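Long-range contacts in TRAP dicarboxylate transporter, DctP subunit (Anaerococcus prevoti, PDB 4N91), which probably serves as the extracytoplasmic solute-binding subunit of a TRAP transporter and binds D-glucuronate as either its alpha or beta anomer: residues G75-M80 with C92-A97; G145-D150 with D242-N247. All coordinates share one frame; numbering follows the deposited sequence.

Interaction 1: residues G75-M80 with C92-A97; sequences GSQIDM and CVASNA. With BDP (beta-D-glucopyranuronic acid), chain C.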
loop_
_atom_site.group_PDB
_atom_site.type_symbol
_atom_site.label_atom_id
_atom_site.label_comp_id
_atom_site.label_asym_id
_atom_site.label_seq_id
_atom_site.Cartn_x
_atom_site.Cartn_y
_atom_site.Cartn_z
ATOM N N GLY A 75 3.398 -16.402 -2.412
ATOM C CA GLY A 75 3.831 -16.062 -1.075
ATOM C C GLY A 75 3.221 -14.770 -0.557
ATOM O O GLY A 75 2.533 -14.042 -1.288
ATOM N N SER A 76 3.474 -14.494 0.717
ATOM C CA SER A 76 3.176 -13.215 1.317
ATOM C C SER A 76 3.938 -12.112 0.573
ATOM O O SER A 76 4.842 -12.383 -0.224
ATOM C CB SER A 76 3.649 -13.246 2.770
ATOM O OG SER A 76 5.069 -13.259 2.776
ATOM N N GLN A 77 3.575 -10.857 0.802
ATOM C CA GLN A 77 4.232 -9.780 0.091
ATOM C C GLN A 77 5.749 -9.774 0.318
ATOM O O GLN A 77 6.549 -9.583 -0.610
ATOM C CB GLN A 77 3.629 -8.451 0.532
ATOM C CG GLN A 77 3.368 -7.552 -0.549
ATOM C CD GLN A 77 2.582 -6.342 -0.098
ATOM O OE1 GLN A 77 3.037 -5.605 0.755
ATOM N NE2 GLN A 77 1.437 -6.118 -0.701
ATOM N N ILE A 78 6.157 -9.996 1.560
ATOM C CA ILE A 78 7.595 -10.089 1.854
ATOM C C ILE A 78 8.277 -11.194 1.050
ATOM O O ILE A 78 9.355 -10.948 0.511
ATOM C CB ILE A 78 7.869 -10.316 3.360
ATOM C CG1 ILE A 78 7.976 -8.971 4.052
ATOM C CG2 ILE A 78 9.170 -11.079 3.556
ATOM C CD1 ILE A 78 9.278 -8.182 3.701
ATOM N N ASP A 79 7.650 -12.372 0.955
ATOM C CA ASP A 79 8.086 -13.519 0.121
ATOM C C ASP A 79 8.292 -12.996 -1.336
ATOM O O ASP A 79 9.338 -13.206 -1.966
ATOM C CB ASP A 79 7.003 -14.648 0.038
ATOM C CG ASP A 79 6.881 -15.555 1.302
ATOM O OD1 ASP A 79 7.756 -15.526 2.210
ATOM O OD2 ASP A 79 5.848 -16.330 1.368
HETATM N N MSE A 80 7.271 -12.314 -1.857
HETATM C CA MSE A 80 7.257 -11.897 -3.264
HETATM C C MSE A 80 8.318 -10.850 -3.577
HETATM O O MSE A 80 8.921 -10.899 -4.647
HETATM C CB MSE A 80 5.870 -11.378 -3.668
HETATM C CG MSE A 80 4.847 -12.468 -3.708
HETATM SE SE MSE A 80 3.169 -11.853 -4.530
HETATM C CE MSE A 80 2.424 -10.928 -2.969
ATOM N N CYS A 92 6.004 -7.667 -8.961
ATOM C CA CYS A 92 4.992 -7.867 -7.930
ATOM C C CYS A 92 4.499 -6.556 -7.389
ATOM O O CYS A 92 5.029 -5.495 -7.692
ATOM C CB CYS A 92 5.502 -8.752 -6.820
ATOM S SG CYS A 92 6.551 -7.979 -5.567
ATOM N N VAL A 93 3.455 -6.642 -6.579
ATOM C CA VAL A 93 2.924 -5.468 -5.918
ATOM C C VAL A 93 3.272 -5.556 -4.456
ATOM O O VAL A 93 2.987 -6.563 -3.816
ATOM C CB VAL A 93 1.382 -5.374 -6.089
ATOM C CG1 VAL A 93 0.825 -4.185 -5.329
ATOM C CG2 VAL A 93 1.010 -5.232 -7.545
ATOM N N ALA A 94 3.862 -4.486 -3.933
ATOM C CA ALA A 94 4.210 -4.408 -2.524
ATOM C C ALA A 94 3.768 -3.078 -1.940
ATOM O O ALA A 94 3.923 -2.036 -2.569
ATOM C CB ALA A 94 5.714 -4.553 -2.350
ATOM N N SER A 95 3.234 -3.092 -0.724
ATOM C CA SER A 95 2.918 -1.847 -0.058
ATOM C C SER A 95 4.191 -1.081 0.228
ATOM O O SER A 95 5.223 -1.658 0.589
ATOM C CB SER A 95 2.188 -2.102 1.258
ATOM O OG SER A 95 1.922 -0.894 1.943
ATOM N N ASN A 96 4.123 0.223 0.062
ATOM C CA ASN A 96 5.260 1.079 0.388
ATOM C C ASN A 96 5.725 0.831 1.832
ATOM O O ASN A 96 6.906 1.012 2.165
ATOM C CB ASN A 96 4.843 2.525 0.223
ATOM C CG ASN A 96 6.008 3.464 0.181
ATOM O OD1 ASN A 96 6.613 3.657 -0.864
ATOM N ND2 ASN A 96 6.335 4.047 1.313
ATOM N N ALA A 97 4.786 0.438 2.692
ATOM C CA ALA A 97 5.087 0.211 4.104
ATOM C C ALA A 97 6.282 -0.728 4.275
ATOM O O ALA A 97 7.095 -0.540 5.170
ATOM C CB ALA A 97 3.862 -0.348 4.830
HETATM C C1 BDP C . -3.660 -3.135 1.645
HETATM C C2 BDP C . -2.609 -2.956 0.649
HETATM C C3 BDP C . -1.777 -4.200 0.540
HETATM C C4 BDP C . -1.178 -4.536 1.795
HETATM C C5 BDP C . -2.234 -4.657 2.823
HETATM C C6 BDP C . -1.642 -4.866 4.241
HETATM O O2 BDP C . -3.387 -2.933 -0.613
HETATM O O3 BDP C . -0.748 -4.024 -0.489
HETATM O O4 BDP C . -0.414 -5.630 1.766
HETATM O O5 BDP C . -3.037 -3.427 2.896
HETATM O O6A BDP C . -0.873 -5.844 4.358
HETATM O O1 BDP C . -4.228 -1.823 1.890
HETATM O O6B BDP C . -2.124 -4.219 5.199
HETATM O O HOH W 1 0.587 -7.545 -3.206
#
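Q77 reaches from the first turn of its helix across A94 to the end of the strand, and its amide works in two directions. OE1 accepts from S95 N at 2.9 Å in a nearly straight bond (169°), with the donor above the carbonyl plane. NE2 gives one bond to O3 of the bound beta-D-glucuronate at 3.0 Å and another to a water, which in turn donates to V93 O. With bonds at both ends, the amide's orientation is fixed. Its aliphatic part also packs: chi1 of -136°, far from a staggered value, brings CG to 3.4 Å from V93 O, while CD rests on A94 CA at 3.5 Å. An alanine here would probably leave S95 N without this acceptor and sugar O3 without this donor, and free the bridging water to shift. One turn on, M80, a selenomethionine, sets CB against C92 SG at 4.0 Å. The second shell includes two helix caps. S76 and D79 form a capping box, with D79 N donating to S76 OG and S76 N to D79 OD2, which holds the helix start that carries Q77. S95 OG caps the next helix by accepting from A97 N at 3.2 Å and is also bonded to Q177. N38, another glucuronate-binding residue, lies beside Q77. Helix 77-86 packs against strand 91-95, with V81 and T84 continuing the contact onto A94 and C92; the strand itself runs between strands 31-36 and 242-247 in the mixed sheet.

Interaction 2: residues G145-D150 with D242-N247; sequences GVTWLD and DIVIAN. With BDP (beta-D-glucopyranuronic acid), chain C.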
loop_
_atom_site.group_PDB
_atom_site.type_symbol
_atom_site.label_atom_id
_atom_site.label_comp_id
_atom_site.label_asym_id
_atom_site.label_seq_id
_atom_site.Cartn_x
_atom_site.Cartn_y
_atom_site.Cartn_z
ATOM N N GLY A 145 10.716 0.461 -8.751
ATOM C CA GLY A 145 9.303 0.790 -8.871
ATOM C C GLY A 145 9.027 1.267 -10.273
ATOM O O GLY A 145 9.829 1.999 -10.859
ATOM N N VAL A 146 7.894 0.840 -10.821
ATOM C CA VAL A 146 7.498 1.257 -12.156
ATOM C C VAL A 146 6.190 2.051 -12.195
ATOM O O VAL A 146 5.976 2.842 -13.134
ATOM C CB VAL A 146 7.415 0.067 -13.138
ATOM C CG1 VAL A 146 8.814 -0.544 -13.336
ATOM C CG2 VAL A 146 6.365 -0.955 -12.697
ATOM N N THR A 147 5.365 1.875 -11.166
ATOM C CA THR A 147 4.166 2.686 -10.984
ATOM C C THR A 147 3.630 2.457 -9.576
ATOM O O THR A 147 4.213 1.684 -8.811
ATOM C CB THR A 147 3.082 2.420 -12.075
ATOM O OG1 THR A 147 2.067 3.435 -12.007
ATOM C CG2 THR A 147 2.459 1.075 -11.920
ATOM N N TRP A 148 2.554 3.160 -9.250
ATOM C CA TRP A 148 1.878 3.015 -7.970
ATOM C C TRP A 148 0.412 2.637 -8.202
ATOM O O TRP A 148 -0.129 2.757 -9.308
ATOM C CB TRP A 148 1.979 4.314 -7.175
ATOM C CG TRP A 148 1.173 5.456 -7.782
ATOM C CD1 TRP A 148 1.514 6.237 -8.867
ATOM C CD2 TRP A 148 -0.091 5.949 -7.326
ATOM N NE1 TRP A 148 0.527 7.170 -9.111
ATOM C CE2 TRP A 148 -0.460 7.022 -8.172
ATOM C CE3 TRP A 148 -0.938 5.596 -6.272
ATOM C CZ2 TRP A 148 -1.647 7.721 -8.009
ATOM C CZ3 TRP A 148 -2.114 6.301 -6.108
ATOM C CH2 TRP A 148 -2.458 7.354 -6.977
ATOM N N LEU A 149 -0.217 2.159 -7.140
ATOM C CA LEU A 149 -1.619 1.801 -7.161
ATOM C C LEU A 149 -2.259 2.399 -5.928
ATOM O O LEU A 149 -1.613 2.484 -4.879
ATOM C CB LEU A 149 -1.803 0.278 -7.158
ATOM C CG LEU A 149 -1.021 -0.487 -8.250
ATOM C CD1 LEU A 149 -1.070 -1.949 -7.967
ATOM C CD2 LEU A 149 -1.497 -0.185 -9.652
ATOM N N ASP A 150 -3.527 2.775 -6.039
ATOM C CA ASP A 150 -4.251 3.423 -4.955
ATOM C C ASP A 150 -4.705 2.369 -3.933
ATOM O O ASP A 150 -5.271 1.333 -4.297
ATOM C CB ASP A 150 -5.486 4.109 -5.538
ATOM C CG ASP A 150 -6.051 5.206 -4.654
ATOM O OD1 ASP A 150 -5.719 5.303 -3.455
ATOM O OD2 ASP A 150 -6.862 6.009 -5.196
ATOM N N ASP A 242 0.446 1.446 -2.807
ATOM C CA ASP A 242 0.979 0.176 -3.264
ATOM C C ASP A 242 1.917 0.469 -4.435
ATOM O O ASP A 242 1.650 1.352 -5.275
ATOM C CB ASP A 242 -0.152 -0.770 -3.686
ATOM C CG ASP A 242 -0.901 -1.372 -2.518
ATOM O OD1 ASP A 242 -0.312 -1.530 -1.413
ATOM O OD2 ASP A 242 -2.084 -1.733 -2.720
ATOM N N ILE A 243 3.035 -0.234 -4.472
ATOM C CA ILE A 243 4.055 -0.001 -5.486
ATOM C C ILE A 243 4.202 -1.239 -6.353
ATOM O O ILE A 243 4.300 -2.361 -5.844
ATOM C CB ILE A 243 5.419 0.304 -4.841
ATOM C CG1 ILE A 243 5.286 1.426 -3.805
ATOM C CG2 ILE A 243 6.450 0.649 -5.911
ATOM C CD1 ILE A 243 4.891 2.789 -4.366
ATOM N N VAL A 244 4.198 -1.048 -7.666
ATOM C CA VAL A 244 4.503 -2.134 -8.580
ATOM C C VAL A 244 5.997 -2.132 -8.800
ATOM O O VAL A 244 6.558 -1.130 -9.268
ATOM C CB VAL A 244 3.777 -1.938 -9.914
ATOM C CG1 VAL A 244 3.996 -3.112 -10.820
ATOM C CG2 VAL A 244 2.282 -1.696 -9.660
ATOM N N ILE A 245 6.647 -3.225 -8.413
ATOM C CA ILE A 245 8.086 -3.327 -8.559
ATOM C C ILE A 245 8.432 -4.386 -9.592
ATOM O O ILE A 245 7.743 -5.388 -9.723
ATOM C CB ILE A 245 8.811 -3.625 -7.203
ATOM C CG1 ILE A 245 8.363 -4.948 -6.598
ATOM C CG2 ILE A 245 8.625 -2.478 -6.223
ATOM C CD1 ILE A 245 9.242 -5.407 -5.436
ATOM N N ALA A 246 9.497 -4.136 -10.342
ATOM C CA ALA A 246 9.975 -5.077 -11.342
ATOM C C ALA A 246 11.444 -5.426 -11.097
ATOM O O ALA A 246 12.226 -4.588 -10.639
ATOM C CB ALA A 246 9.803 -4.474 -12.730
ATOM N N ASN A 247 11.801 -6.678 -11.360
ATOM C CA ASN A 247 13.194 -7.104 -11.304
ATOM C C ASN A 247 14.013 -6.239 -12.237
ATOM O O ASN A 247 13.676 -6.080 -13.415
ATOM C CB ASN A 247 13.352 -8.573 -11.675
ATOM C CG ASN A 247 14.814 -9.006 -11.690
ATOM O OD1 ASN A 247 15.453 -9.026 -12.744
ATOM N ND2 ASN A 247 15.367 -9.278 -10.520
HETATM C C1 BDP C . -3.660 -3.135 1.645
HETATM C C2 BDP C . -2.609 -2.956 0.649
HETATM C C3 BDP C . -1.777 -4.200 0.540
HETATM C C4 BDP C . -1.178 -4.536 1.795
HETATM C C5 BDP C . -2.234 -4.657 2.823
HETATM C C6 BDP C . -1.642 -4.866 4.241
HETATM O O2 BDP C . -3.387 -2.933 -0.613
HETATM O O3 BDP C . -0.748 -4.024 -0.489
HETATM O O4 BDP C . -0.414 -5.630 1.766
HETATM O O5 BDP C . -3.037 -3.427 2.896
HETATM O O6A BDP C . -0.873 -5.844 4.358
HETATM O O1 BDP C . -4.228 -1.823 1.890
HETATM O O6B BDP C . -2.124 -4.219 5.199
HETATM O O HOH W 2 -4.945 -1.217 -3.361
#
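L149 and D242 form an antiparallel hydrogen-bonded pair, L149 N donating to D242 O at 2.8 Å and D242 N to L149 O, in strands whose axes approach to 4.6 Å at 155°. Farther along, V146 N bonds V244 O while V244 N bonds T147 O, so V146 and T147 both lie opposite V244: a beta bulge. V244 carries most of the apolar packing. Its CG2 meets T147 CG2 at 3.6 Å, the two side chains running next to each other in the same direction, and also touches L149 CD1 at 3.8 Å. CG1, anti to the backbone N (chi1 -175°), meets V146 CG2 at 3.7 Å. From the bulge, V146 CG1 also touches A246 CB. On the other face, W148 CB packs on I243 CD1, whereas the indole leads away to D126, which accepts from NE1. At the strand's start the D242 carboxylate faces the sugar: OD1 lies 2.7 Å from O3 of beta-D-glucuronate and OD2 2.8 Å from O2. A water lies between D150 O and D242 OD2. Strand 143-149 is, within this chain, an edge strand of a periplasmic-binding-protein sheet whose strand ends line the ligand cleft.

How the interactions relate
Both interactions are buried and meet in one mixed sheet, where strands 91-95 and 242-247 are neighbours: A94 O accepts from I243 N and C92 O from I245 N. Interaction 1 lays a helix start on one face of that sheet; its direct polar link is the Q77 amide, beside the M80-C92 packing. Interaction 2 joins two strands within it, through a larger branched aliphatic contact and backbone hydrogen bonds interrupted by a beta bulge. V93 CG2 packs on L149 CD1, linking the two. At the cleft they converge on the same sugar O3, approached by the amide of Q77 from 75-80 and the carboxylate of D242 from 242-247, with S95 packed against D242.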